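Local atomic coordinates of tetratricopeptide TPR_2 repeat protein (Thermobaculum terrenum, PDB entry 5DJS), a protein that is of unknown function but joins an array of tetratricopeptide repeats to a two-lobed GT-B fold of glycosyltransferase family 41, with uridine-5'-diphosphate bound in a pocket. Residues W33-L36 and D41-E44; L181-E186 and P310-P315; Y196-D201 and C230-R235; L349-L354 and E383-A388; D415-S420 and E466-I471. The protein carries 1 engineered substitution. One frame throughout, in Å; residues are numbered along the deposited sequence.

Interaction 1: W33-L36 and D41-E44; sequences WRVL and DNSE
Val35 and Leu36, near the end of helix 25-38, pack against Asn42, the N-cap residue of helix 43-56, where the chain turns back between two consecutive helices. The main contact is a methyl group set over the face of an amide. Val35 CG1 lies 3.7 Å from Asn42 CG and almost as close to the amide oxygen and nitrogen, so it rests above the flat of the amide and not at its rim. The same methyl also approaches Asn42 CB, at 3.8 Å. With CG anti to the backbone N (chi1 -155°), the amide is swung beside its own carbonyl carbon and presents a face to the valine.

A second, looser contact pairs an apolar group with a backbone polar atom: Leu36 CD2 stands 3.9 Å from Asn42 O. That leucine is shared with helix 43-56, where it also meets Leu46 and Leu49. Helix 5-21 closes the other part of the cluster, with Leu12 touching Val35, and Ile9 and Leu13 touching Asn42.

Polar side chains at the start of helix 43-56 reach other helices, Ser43 OG bonding Tyr79 OH and Glu44 OE2 bonding His17 NE2. Such close packing of successive helices is what builds a tetratricopeptide-repeat array. Between these two segments the cohesion is purely van der Waals, so the fit probably rests on shape more than on directional bonds.

Interaction 2: L181-E186 and P310-P315; sequences LEPVIE and PCNPPP
Pro183 and Pro310 meet through their outermost ring carbons, with the two side chains crossing at about a right angle; Pro183 CG lies 3.7 Å from Pro310 CG. The valine next in the helix comes to the same carbon: Val184 CG2 is 4.1 Å from Pro310 CG, and it too crosses the ring roughly perpendicularly, so that two consecutive helix residues meet the same carbon of Pro310. Asn312 takes the adjoining part of Pro183, its OD1 3.7 Å from Pro183 CB. A chi1 of 66° sets CG of this asparagine between its backbone N and carbonyl carbon, which turns the amide back toward the helix. Helix 176-187 is the connection of a beta-alpha-beta unit, joining strands 163-169 and 193-199 of the parallel sheet in the first lobe, while 310-315 belongs to the chain that leaves edge strand 300-304 for the second lobe. Pro183 has no N-H to give to the preceding turn, and the helix is kinked there. The long helix 479-521 packs beside the contact, as is usual where the C-terminal helix of a GT-B protein returns to the first lobe: Phe504 touches both Val184 and Pro310, and Gln501 NE2 bonds Pro183 O.

Interaction 3: Y196-D201 and C230-R235; sequences YCYSND and CELVRR
This is a buried, mainly apolar strand-to-helix contact at the border of the first lobe, where the ring of Tyr198 on edge strand 193-199 is received by Leu232 and Val233 of helix 226-236. The two residues hold the ring from different directions. Val233 CG2 sits over one face, 4.1 Å above the ring plane and displaced toward the rim, with Tyr198 CZ as its nearest ring atom at 4.2 Å. Leu232 arrives at the edge instead, near the ring plane, its CD2 4.1 Å from Tyr198 CE1. Side chains of tyrosine and leucine run past each other in opposite directions.

In the parallel, Rossmann-like sheet, strand 193-199 lies outside 163-169, and the chain passes through helices 206-214 and 226-236 before re-entering the sheet as strand 240-243, on the far side of 163-169. Helix 226-236 thus packs on the edge strand from which its connection starts; Tyr198 also touches Val168 of the neighbouring strand and Leu229 one turn earlier in the helix.

Placing CG anti to the carbonyl carbon (chi1 -61°), Tyr198 extends its ring toward the helix until the hydroxyl reaches the backbone, OH standing 4.1 Å from Val233 CA. There the hydroxyl is hydrogen-bonded to Asp236 OD2, at the last residue of the same helix, which gives the polar end of a buried ring a partner.

Interaction 4: L349-L354 and E383-A388; sequences LWAKIL and EGRGVA
Arg385 meets Ala351 with the aliphatic root of its chain and not with its charge: Ala351 CB is 3.6 Å from Arg385 CB and 4.0 Å from Arg385 CD. The loop that brings the arginine here ends helix 372-383 in a Schellman motif, with Gly386 as the C-prime residue at positive phi (83°) and Gly386 N bonded to Glu383 O over 2.9 Å. The type I turn from Glu383 to Gly386 thus closes the helix and delivers Arg385 and Val387 to helix 344-356. In the Rossmann-like second lobe these two helices belong to successive beta-alpha-beta units, through strands 332-335, 361-365 and 392-395, and the contact joins the second half of helix 344-356 to the loop that follows helix 372-383.

From CG to NE the arginine chain is extended, which carries the guanidinium past the alanine. NE then forms a salt bridge with Asp348 OD1, on the turn of helix 344-356 before Ala351, and NH1 bonds Ala381 O. The charged head is therefore held between the two helices, one partner on each, while of the arginine it is the methylene carbons CB and CD that meet the alanine.

Val387 is the second point of contact and divides its methyls between residues one helical turn apart. With CG1 anti to the backbone N (chi1 175°), that branch goes to the leucine, crossing it at about a right angle, and Val387 CG1 lies 4.0 Å from Leu354 CD1. The other branch goes to the alanine: Val387 CG2 is 3.8 Å from Ala351 CB and 3.7 Å from the backbone oxygen Ala351 O.

Interaction 5: D415-S420 and E466-I471; sequences DTLPYS and EEYIDI
Tyr468 of helix 465-477 carries the whole contact with 415-420, reaching Asp415 with its hydroxyl and Leu417 with its ring. Just before it, Glu467 touches Ser462 of strand 461-462, and its backbone N bonds Thr464 OG1. At Tyr468, CG anti to the backbone N (chi1 180°) sends the ring across to the loop. Tyr468 OH donates to Asp415 O over 2.7 Å, lying in the carbonyl plane and on a lone pair, with a C=O...O angle of 143°. Alongside, Leu417 CD2 comes obliquely to the ring, 4.1 Å from Tyr468 CE2. The same hydroxyl is also hydrogen-bonded to Trp350 NE1, so a buried polar atom has partners in the loop and in helix 344-356. Further on, Ile471 packs on Val436 and Ser462, of strands 435-438 and 461-462. Within the loop, Thr416 OG1 donates to Tyr419 O over 2.7 Å, bridging the cis peptide before Pro418, and the Asp415 carboxylate is bonded through OD2 to Thr448 OG1 and through OD1 to Gly421 N. The side chain of Asp415 is about 6 Å from uridine-5'-diphosphate, and Gly421 lines its pocket: the tyrosine bonds the loop after strand 412-414, which leads into the nucleotide site of the GT-B second lobe.

In the fold
Interaction 1 stands apart in the helical repeats, about 32 Å from the chain centre and only partly buried; the other four are buried contacts of the two GT-B lobes. Interactions 2 and 3 share the first lobe, interaction 3 nested within the chain loop closed by interaction 2, and they touch where Ile185 CD1 lies 3.4 Å from Cys197 SG. Interactions 4 and 5 adjoin in the second lobe, helix 344-356 of the former packing on both segments of the latter. Of the five, only interaction 5, nearest the nucleotide, has a hydrogen bond between its segments; the others rest on van der Waals packing, in interactions 1 and 2 partly against an asparagine amide.

Interaction 1: W33-L36 and D41-E44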
# COMPACT_ATOMS: atom_id res chain seq x y z
N TRP A 33 21.23 -12.29 17.10
CA TRP A 33 21.94 -13.58 17.03
C TRP A 33 22.85 -13.77 18.23
O TRP A 33 22.90 -14.87 18.79
CB TRP A 33 22.73 -13.74 15.71
CG TRP A 33 21.85 -14.03 14.51
CD1 TRP A 33 21.72 -13.27 13.39
CD2 TRP A 33 20.96 -15.15 14.34
NE1 TRP A 33 20.81 -13.84 12.52
CE2 TRP A 33 20.33 -14.99 13.08
CE3 TRP A 33 20.63 -16.27 15.12
CZ2 TRP A 33 19.40 -15.91 12.58
CZ3 TRP A 33 19.70 -17.18 14.63
CH2 TRP A 33 19.09 -16.99 13.37
N ARG A 34 23.54 -12.70 18.65
CA ARG A 34 24.42 -12.75 19.84
C ARG A 34 23.67 -13.13 21.12
O ARG A 34 24.23 -13.79 21.99
CB ARG A 34 25.18 -11.42 20.04
CG ARG A 34 26.42 -11.27 19.16
CD ARG A 34 27.41 -10.25 19.69
NE ARG A 34 28.58 -10.15 18.80
CZ ARG A 34 28.68 -9.38 17.71
NH1 ARG A 34 27.69 -8.57 17.33
NH2 ARG A 34 29.79 -9.41 16.99
N VAL A 35 22.40 -12.72 21.22
CA VAL A 35 21.54 -13.12 22.33
C VAL A 35 21.19 -14.61 22.26
O VAL A 35 21.19 -15.30 23.28
CB VAL A 35 20.24 -12.28 22.36
CG1 VAL A 35 19.25 -12.80 23.41
CG2 VAL A 35 20.56 -10.82 22.64
N LEU A 36 20.87 -15.10 21.06
CA LEU A 36 20.51 -16.51 20.87
C LEU A 36 21.70 -17.48 21.00
O LEU A 36 21.48 -18.65 21.29
CB LEU A 36 19.80 -16.72 19.53
CG LEU A 36 18.49 -15.95 19.35
CD1 LEU A 36 17.99 -16.08 17.93
CD2 LEU A 36 17.40 -16.38 20.33
N ASP A 41 16.57 -19.85 23.88
CA ASP A 41 15.14 -19.76 24.20
C ASP A 41 14.68 -18.33 24.52
O ASP A 41 13.58 -18.14 25.03
CB ASP A 41 14.79 -20.71 25.36
CG ASP A 41 14.71 -22.19 24.93
OD1 ASP A 41 14.71 -22.50 23.72
OD2 ASP A 41 14.63 -23.05 25.84
N ASN A 42 15.49 -17.32 24.18
CA ASN A 42 15.11 -15.93 24.41
C ASN A 42 14.03 -15.46 23.41
O ASN A 42 14.33 -15.05 22.28
CB ASN A 42 16.34 -15.03 24.36
CG ASN A 42 16.16 -13.74 25.14
OD1 ASN A 42 16.67 -13.61 26.25
ND2 ASN A 42 15.43 -12.80 24.58
N SER A 43 12.77 -15.52 23.84
CA SER A 43 11.63 -15.22 22.98
C SER A 43 11.59 -13.77 22.47
O SER A 43 11.02 -13.51 21.41
CB SER A 43 10.31 -15.55 23.68
OG SER A 43 9.97 -14.59 24.65
N GLU A 44 12.17 -12.84 23.21
CA GLU A 44 12.23 -11.44 22.78
C GLU A 44 13.11 -11.24 21.53
O GLU A 44 12.83 -10.38 20.70
CB GLU A 44 12.74 -10.56 23.93
CG GLU A 44 12.39 -9.08 23.79
CD GLU A 44 12.94 -8.23 24.92
OE1 GLU A 44 13.15 -8.75 26.04
OE2 GLU A 44 13.14 -7.02 24.68

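Interaction 2: L181-E186 and P310-P315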
# COMPACT_ATOMS: atom_id res chain seq x y z
N LEU A 181 3.99 10.86 -4.96
CA LEU A 181 4.06 12.17 -4.33
C LEU A 181 5.06 13.08 -5.03
O LEU A 181 4.79 14.27 -5.19
CB LEU A 181 4.43 12.06 -2.84
CG LEU A 181 4.41 13.38 -2.06
CD1 LEU A 181 3.01 13.96 -2.00
CD2 LEU A 181 4.98 13.18 -0.66
N GLU A 182 6.20 12.54 -5.44
CA GLU A 182 7.25 13.32 -6.14
C GLU A 182 6.74 14.27 -7.25
O GLU A 182 7.04 15.46 -7.20
CB GLU A 182 8.35 12.40 -6.69
CG GLU A 182 9.43 13.14 -7.47
CD GLU A 182 10.69 12.32 -7.70
OE1 GLU A 182 11.75 12.95 -7.90
OE2 GLU A 182 10.63 11.07 -7.70
N PRO A 183 5.97 13.76 -8.23
CA PRO A 183 5.43 14.68 -9.24
C PRO A 183 4.58 15.79 -8.64
O PRO A 183 4.72 16.96 -9.04
CB PRO A 183 4.57 13.78 -10.13
CG PRO A 183 4.36 12.52 -9.36
CD PRO A 183 5.59 12.36 -8.52
N VAL A 184 3.72 15.43 -7.68
CA VAL A 184 2.81 16.39 -7.03
C VAL A 184 3.56 17.50 -6.29
O VAL A 184 3.22 18.67 -6.42
CB VAL A 184 1.81 15.67 -6.10
CG1 VAL A 184 1.02 16.65 -5.23
CG2 VAL A 184 0.84 14.84 -6.92
N ILE A 185 4.58 17.12 -5.52
CA ILE A 185 5.41 18.07 -4.80
C ILE A 185 6.15 19.01 -5.76
O ILE A 185 6.19 20.22 -5.52
CB ILE A 185 6.40 17.34 -3.86
CG1 ILE A 185 5.67 16.94 -2.59
CG2 ILE A 185 7.59 18.21 -3.48
CD1 ILE A 185 6.52 16.14 -1.63
N GLU A 186 6.75 18.46 -6.82
CA GLU A 186 7.46 19.28 -7.82
C GLU A 186 6.54 20.30 -8.49
O GLU A 186 6.88 21.46 -8.59
CB GLU A 186 8.13 18.41 -8.90
CG GLU A 186 9.00 19.20 -9.87
CD GLU A 186 9.67 18.35 -10.93
OE1 GLU A 186 10.90 18.53 -11.14
OE2 GLU A 186 8.98 17.51 -11.55
N PRO A 310 -1.22 10.71 -10.28
CA PRO A 310 -0.46 11.12 -11.46
C PRO A 310 0.23 9.95 -12.18
O PRO A 310 1.03 9.23 -11.57
CB PRO A 310 0.58 12.09 -10.88
CG PRO A 310 0.82 11.61 -9.49
CD PRO A 310 -0.47 10.96 -9.03
N CYS A 311 -0.06 9.79 -13.47
CA CYS A 311 0.42 8.67 -14.31
C CYS A 311 1.71 8.91 -15.12
O CYS A 311 2.13 8.03 -15.90
CB CYS A 311 -0.70 8.25 -15.25
SG CYS A 311 -2.21 7.73 -14.40
N ASN A 312 2.35 10.06 -14.97
CA ASN A 312 3.60 10.33 -15.70
C ASN A 312 4.74 9.43 -15.21
O ASN A 312 4.93 9.29 -14.00
CB ASN A 312 4.00 11.81 -15.60
CG ASN A 312 4.36 12.23 -14.18
OD1 ASN A 312 3.56 12.08 -13.27
ND2 ASN A 312 5.57 12.73 -13.99
N PRO A 313 5.50 8.81 -16.13
CA PRO A 313 6.51 7.83 -15.73
C PRO A 313 7.82 8.47 -15.29
O PRO A 313 8.05 9.63 -15.61
CB PRO A 313 6.75 7.07 -17.03
CG PRO A 313 6.66 8.14 -18.06
CD PRO A 313 5.58 9.09 -17.58
N PRO A 314 8.68 7.71 -14.60
CA PRO A 314 9.98 8.27 -14.23
C PRO A 314 10.88 8.49 -15.45
O PRO A 314 10.60 7.96 -16.54
CB PRO A 314 10.56 7.20 -13.28
CG PRO A 314 9.91 5.93 -13.71
CD PRO A 314 8.52 6.32 -14.14
N PRO A 315 11.96 9.28 -15.28
CA PRO A 315 12.86 9.53 -16.41
C PRO A 315 13.66 8.28 -16.85
O PRO A 315 13.85 8.08 -18.05
CB PRO A 315 13.78 10.64 -15.89
CG PRO A 315 13.80 10.45 -14.41
CD PRO A 315 12.45 9.91 -14.04

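Interaction 3: Y196-D201 and C230-R235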
# COMPACT_ATOMS: atom_id res chain seq x y z
N TYR A 196 4.84 21.56 3.01
CA TYR A 196 5.49 20.98 4.18
C TYR A 196 5.38 19.46 4.05
O TYR A 196 4.32 18.94 3.68
CB TYR A 196 4.77 21.42 5.46
CG TYR A 196 4.97 22.88 5.85
CD1 TYR A 196 4.47 23.92 5.05
CD2 TYR A 196 5.66 23.23 7.02
CE1 TYR A 196 4.66 25.25 5.40
CE2 TYR A 196 5.85 24.57 7.37
CZ TYR A 196 5.34 25.57 6.55
OH TYR A 196 5.52 26.90 6.87
N CYS A 197 6.45 18.75 4.35
CA CYS A 197 6.41 17.28 4.41
C CYS A 197 6.74 16.86 5.83
O CYS A 197 7.61 17.43 6.44
CB CYS A 197 7.40 16.66 3.44
SG CYS A 197 6.77 16.62 1.76
N TYR A 198 6.03 15.86 6.35
CA TYR A 198 6.35 15.31 7.66
C TYR A 198 6.67 13.82 7.47
O TYR A 198 5.77 13.00 7.26
CB TYR A 198 5.17 15.55 8.58
CG TYR A 198 4.85 17.02 8.79
CD1 TYR A 198 5.45 17.76 9.81
CD2 TYR A 198 3.92 17.67 7.98
CE1 TYR A 198 5.15 19.11 10.00
CE2 TYR A 198 3.60 19.01 8.16
CZ TYR A 198 4.22 19.73 9.17
OH TYR A 198 3.90 21.06 9.35
N SER A 199 7.97 13.50 7.51
CA SER A 199 8.48 12.12 7.32
C SER A 199 8.43 11.34 8.62
O SER A 199 9.17 11.63 9.57
CB SER A 199 9.93 12.15 6.80
OG SER A 199 10.52 10.84 6.74
N ASN A 200 7.59 10.31 8.64
CA ASN A 200 7.37 9.49 9.84
C ASN A 200 8.15 8.15 9.88
O ASN A 200 7.70 7.17 10.51
CB ASN A 200 5.86 9.25 10.01
CG ASN A 200 5.50 8.68 11.38
OD1 ASN A 200 4.49 8.00 11.52
ND2 ASN A 200 6.31 8.97 12.38
N ASP A 201 9.31 8.11 9.23
CA ASP A 201 10.17 6.94 9.24
C ASP A 201 11.60 7.40 8.95
O ASP A 201 11.78 8.27 8.10
CB ASP A 201 9.68 5.95 8.19
CG ASP A 201 10.40 4.62 8.26
OD1 ASP A 201 11.49 4.49 7.66
OD2 ASP A 201 9.84 3.69 8.87
N CYS A 230 1.31 17.62 16.88
CA CYS A 230 0.19 18.55 16.78
C CYS A 230 0.59 20.00 17.02
O CYS A 230 0.19 20.88 16.25
CB CYS A 230 -0.94 18.16 17.73
SG CYS A 230 -1.86 16.74 17.10
N GLU A 231 1.38 20.26 18.06
CA GLU A 231 1.83 21.62 18.35
C GLU A 231 2.82 22.10 17.27
O GLU A 231 2.89 23.29 16.99
CB GLU A 231 2.35 21.75 19.80
CG GLU A 231 3.76 21.22 20.05
CD GLU A 231 4.07 20.94 21.53
OE1 GLU A 231 3.13 20.90 22.37
OE2 GLU A 231 5.27 20.73 21.84
N LEU A 232 3.55 21.17 16.65
CA LEU A 232 4.39 21.48 15.46
C LEU A 232 3.57 21.87 14.22
O LEU A 232 3.91 22.81 13.52
CB LEU A 232 5.33 20.31 15.13
CG LEU A 232 6.17 20.38 13.84
CD1 LEU A 232 7.05 21.62 13.81
CD2 LEU A 232 7.02 19.12 13.70
N VAL A 233 2.51 21.12 13.94
CA VAL A 233 1.62 21.40 12.79
C VAL A 233 0.89 22.72 12.99
O VAL A 233 0.77 23.51 12.05
CB VAL A 233 0.61 20.25 12.55
CG1 VAL A 233 -0.46 20.64 11.53
CG2 VAL A 233 1.33 19.00 12.07
N ARG A 234 0.38 22.94 14.20
CA ARG A 234 -0.26 24.21 14.56
C ARG A 234 0.68 25.41 14.43
O ARG A 234 0.27 26.46 13.94
CB ARG A 234 -0.81 24.16 15.99
CG ARG A 234 -2.13 23.42 16.13
CD ARG A 234 -2.78 23.73 17.47
NE ARG A 234 -3.92 22.85 17.72
CZ ARG A 234 -3.87 21.66 18.35
NH1 ARG A 234 -2.73 21.15 18.82
NH2 ARG A 234 -5.00 20.97 18.51
N ARG A 235 1.94 25.24 14.84
CA ARG A 235 2.92 26.34 14.79
C ARG A 235 3.37 26.66 13.36
O ARG A 235 3.60 27.83 13.02
CB ARG A 235 4.14 26.04 15.66
CG ARG A 235 4.66 27.27 16.39
CD ARG A 235 5.85 26.94 17.28
NE ARG A 235 7.09 26.94 16.51
CZ ARG A 235 7.65 25.89 15.90
NH1 ARG A 235 7.12 24.66 15.95
NH2 ARG A 235 8.78 26.06 15.22

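Interaction 4: L349-L354 and E383-A388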
# COMPACT_ATOMS: atom_id res chain seq x y z
N LEU A 349 -9.52 -18.45 -11.02
CA LEU A 349 -9.65 -17.84 -12.36
C LEU A 349 -8.41 -18.04 -13.22
O LEU A 349 -8.52 -18.40 -14.40
CB LEU A 349 -9.93 -16.33 -12.25
CG LEU A 349 -11.18 -15.86 -11.50
CD1 LEU A 349 -11.48 -14.40 -11.84
CD2 LEU A 349 -12.41 -16.74 -11.78
N TRP A 350 -7.24 -17.80 -12.64
CA TRP A 350 -5.98 -17.97 -13.36
C TRP A 350 -5.77 -19.41 -13.85
O TRP A 350 -5.18 -19.63 -14.91
CB TRP A 350 -4.78 -17.53 -12.51
CG TRP A 350 -4.71 -16.05 -12.24
CD1 TRP A 350 -5.51 -15.06 -12.76
CD2 TRP A 350 -3.77 -15.39 -11.39
NE1 TRP A 350 -5.13 -13.84 -12.27
CE2 TRP A 350 -4.07 -14.01 -11.43
CE3 TRP A 350 -2.72 -15.84 -10.57
CZ2 TRP A 350 -3.34 -13.06 -10.69
CZ3 TRP A 350 -2.00 -14.90 -9.84
CH2 TRP A 350 -2.31 -13.53 -9.90
N ALA A 351 -6.25 -20.38 -13.07
CA ALA A 351 -6.22 -21.78 -13.46
C ALA A 351 -7.11 -22.03 -14.68
O ALA A 351 -6.67 -22.67 -15.63
CB ALA A 351 -6.65 -22.67 -12.30
N LYS A 352 -8.34 -21.51 -14.65
CA LYS A 352 -9.29 -21.68 -15.76
C LYS A 352 -8.80 -21.08 -17.08
O LYS A 352 -9.01 -21.66 -18.15
CB LYS A 352 -10.66 -21.11 -15.41
CG LYS A 352 -11.41 -21.96 -14.40
CD LYS A 352 -12.76 -21.37 -14.03
CE LYS A 352 -13.42 -22.18 -12.93
NZ LYS A 352 -14.69 -21.55 -12.49
N ILE A 353 -8.14 -19.93 -17.00
CA ILE A 353 -7.43 -19.32 -18.13
C ILE A 353 -6.32 -20.26 -18.64
O ILE A 353 -6.20 -20.45 -19.85
CB ILE A 353 -6.82 -17.94 -17.73
CG1 ILE A 353 -7.93 -16.90 -17.55
CG2 ILE A 353 -5.81 -17.45 -18.77
CD1 ILE A 353 -7.52 -15.66 -16.77
N LEU A 354 -5.52 -20.82 -17.74
CA LEU A 354 -4.40 -21.68 -18.12
C LEU A 354 -4.82 -23.06 -18.66
O LEU A 354 -4.06 -23.68 -19.41
CB LEU A 354 -3.39 -21.83 -16.97
CG LEU A 354 -2.58 -20.57 -16.59
CD1 LEU A 354 -1.83 -20.76 -15.28
CD2 LEU A 354 -1.61 -20.17 -17.68
N GLU A 383 -1.59 -26.87 -9.05
CA GLU A 383 -1.78 -28.30 -9.42
C GLU A 383 -3.11 -28.86 -8.92
O GLU A 383 -3.78 -29.59 -9.64
CB GLU A 383 -0.61 -29.19 -8.96
CG GLU A 383 0.74 -28.83 -9.59
CD GLU A 383 1.61 -30.04 -9.94
OE1 GLU A 383 2.23 -30.03 -11.04
OE2 GLU A 383 1.69 -31.00 -9.12
N GLY A 384 -3.49 -28.47 -7.70
CA GLY A 384 -4.81 -28.80 -7.15
C GLY A 384 -6.00 -28.32 -7.97
O GLY A 384 -7.08 -28.89 -7.86
N ARG A 385 -5.80 -27.27 -8.77
CA ARG A 385 -6.79 -26.79 -9.75
C ARG A 385 -6.55 -27.31 -11.19
O ARG A 385 -7.08 -26.74 -12.15
CB ARG A 385 -6.80 -25.25 -9.76
CG ARG A 385 -7.12 -24.63 -8.41
CD ARG A 385 -6.75 -23.17 -8.36
NE ARG A 385 -7.37 -22.49 -7.23
CZ ARG A 385 -6.91 -22.46 -5.97
NH1 ARG A 385 -5.76 -23.05 -5.63
NH2 ARG A 385 -7.60 -21.81 -5.04
N GLY A 386 -5.77 -28.40 -11.32
CA GLY A 386 -5.57 -29.09 -12.60
C GLY A 386 -4.52 -28.52 -13.55
O GLY A 386 -4.50 -28.88 -14.73
N VAL A 387 -3.65 -27.66 -13.05
CA VAL A 387 -2.70 -26.92 -13.87
C VAL A 387 -1.29 -27.35 -13.48
O VAL A 387 -0.93 -27.24 -12.31
CB VAL A 387 -2.84 -25.39 -13.66
CG1 VAL A 387 -1.76 -24.62 -14.43
CG2 VAL A 387 -4.23 -24.92 -14.08
N ALA A 388 -0.49 -27.79 -14.45
CA ALA A 388 0.85 -28.29 -14.18
C ALA A 388 1.71 -27.17 -13.58
O ALA A 388 1.70 -26.06 -14.08
CB ALA A 388 1.48 -28.83 -15.45

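Interaction 5: D415-S420 and E466-I471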
# COMPACT_ATOMS: atom_id res chain seq x y z
N ASP A 415 -4.58 -8.67 -13.21
CA ASP A 415 -4.73 -7.94 -11.95
C ASP A 415 -5.42 -8.81 -10.91
O ASP A 415 -6.20 -9.70 -11.27
CB ASP A 415 -5.55 -6.67 -12.19
CG ASP A 415 -5.77 -5.84 -10.93
OD1 ASP A 415 -4.80 -5.65 -10.17
OD2 ASP A 415 -6.93 -5.39 -10.71
N THR A 416 -5.14 -8.55 -9.64
CA THR A 416 -5.69 -9.34 -8.54
C THR A 416 -7.09 -8.90 -8.11
O THR A 416 -7.54 -7.79 -8.40
CB THR A 416 -4.76 -9.30 -7.32
OG1 THR A 416 -4.41 -7.95 -7.03
CG2 THR A 416 -3.48 -10.08 -7.60
N LEU A 417 -7.78 -9.81 -7.43
CA LEU A 417 -9.04 -9.55 -6.77
C LEU A 417 -9.05 -10.31 -5.42
O LEU A 417 -8.31 -11.29 -5.27
CB LEU A 417 -10.22 -9.99 -7.65
CG LEU A 417 -10.18 -11.43 -8.19
CD1 LEU A 417 -11.44 -12.22 -7.87
CD2 LEU A 417 -9.94 -11.42 -9.69
N PRO A 418 -9.85 -9.88 -4.44
CA PRO A 418 -10.67 -8.66 -4.47
C PRO A 418 -9.91 -7.34 -4.24
O PRO A 418 -10.51 -6.26 -4.37
CB PRO A 418 -11.66 -8.89 -3.31
CG PRO A 418 -10.91 -9.75 -2.36
CD PRO A 418 -10.09 -10.67 -3.22
N TYR A 419 -8.63 -7.42 -3.87
CA TYR A 419 -7.78 -6.25 -3.68
C TYR A 419 -7.05 -6.02 -5.02
O TYR A 419 -6.08 -6.71 -5.37
CB TYR A 419 -6.81 -6.49 -2.51
CG TYR A 419 -6.03 -5.30 -1.96
CD1 TYR A 419 -5.29 -4.44 -2.78
CD2 TYR A 419 -5.95 -5.08 -0.58
CE1 TYR A 419 -4.54 -3.38 -2.26
CE2 TYR A 419 -5.20 -4.03 -0.05
CZ TYR A 419 -4.50 -3.18 -0.90
OH TYR A 419 -3.75 -2.13 -0.42
N SER A 420 -7.52 -5.01 -5.76
CA SER A 420 -6.93 -4.66 -7.05
C SER A 420 -5.61 -3.95 -6.86
O SER A 420 -5.46 -3.12 -5.95
CB SER A 420 -7.85 -3.75 -7.86
OG SER A 420 -7.14 -3.25 -8.98
N GLU A 466 -16.37 -14.49 -14.91
CA GLU A 466 -16.31 -15.24 -16.16
C GLU A 466 -15.98 -14.30 -17.34
O GLU A 466 -15.39 -14.74 -18.32
CB GLU A 466 -17.57 -16.10 -16.36
CG GLU A 466 -18.69 -15.48 -17.20
CD GLU A 466 -20.00 -16.24 -17.10
OE1 GLU A 466 -20.93 -15.92 -17.87
OE2 GLU A 466 -20.12 -17.15 -16.24
N GLU A 467 -16.36 -13.03 -17.23
CA GLU A 467 -15.97 -12.00 -18.21
C GLU A 467 -14.47 -11.69 -18.11
O GLU A 467 -13.83 -11.37 -19.11
CB GLU A 467 -16.81 -10.73 -18.03
CG GLU A 467 -16.58 -9.65 -19.09
CD GLU A 467 -17.50 -8.45 -18.96
OE1 GLU A 467 -18.38 -8.42 -18.06
OE2 GLU A 467 -17.35 -7.50 -19.77
N TYR A 468 -13.93 -11.75 -16.89
CA TYR A 468 -12.48 -11.61 -16.65
C TYR A 468 -11.72 -12.64 -17.46
O TYR A 468 -10.77 -12.29 -18.16
CB TYR A 468 -12.19 -11.78 -15.15
CG TYR A 468 -10.73 -11.66 -14.70
CD1 TYR A 468 -9.83 -12.72 -14.85
CD2 TYR A 468 -10.28 -10.52 -14.04
CE1 TYR A 468 -8.53 -12.63 -14.40
CE2 TYR A 468 -8.97 -10.42 -13.59
CZ TYR A 468 -8.10 -11.47 -13.77
OH TYR A 468 -6.81 -11.35 -13.33
N ILE A 469 -12.15 -13.90 -17.37
CA ILE A 469 -11.54 -15.01 -18.11
C ILE A 469 -11.60 -14.75 -19.62
O ILE A 469 -10.57 -14.81 -20.29
CB ILE A 469 -12.23 -16.37 -17.77
CG1 ILE A 469 -11.99 -16.76 -16.31
CG2 ILE A 469 -11.71 -17.49 -18.67
CD1 ILE A 469 -12.95 -17.80 -15.77
N ASP A 470 -12.80 -14.46 -20.12
CA ASP A 470 -13.05 -14.23 -21.57
C ASP A 470 -12.16 -13.15 -22.18
O ASP A 470 -11.66 -13.32 -23.29
CB ASP A 470 -14.52 -13.86 -21.83
CG ASP A 470 -15.48 -15.02 -21.60
OD1 ASP A 470 -15.03 -16.15 -21.31
OD2 ASP A 470 -16.70 -14.80 -21.69
N ILE A 471 -11.97 -12.05 -21.45
CA ILE A 471 -11.10 -10.97 -21.91
C ILE A 471 -9.65 -11.45 -22.00
O ILE A 471 -8.96 -11.14 -22.98
CB ILE A 471 -11.24 -9.70 -21.03
CG1 ILE A 471 -12.63 -9.08 -21.25
CG2 ILE A 471 -10.17 -8.66 -21.37
CD1 ILE A 471 -13.05 -8.04 -20.22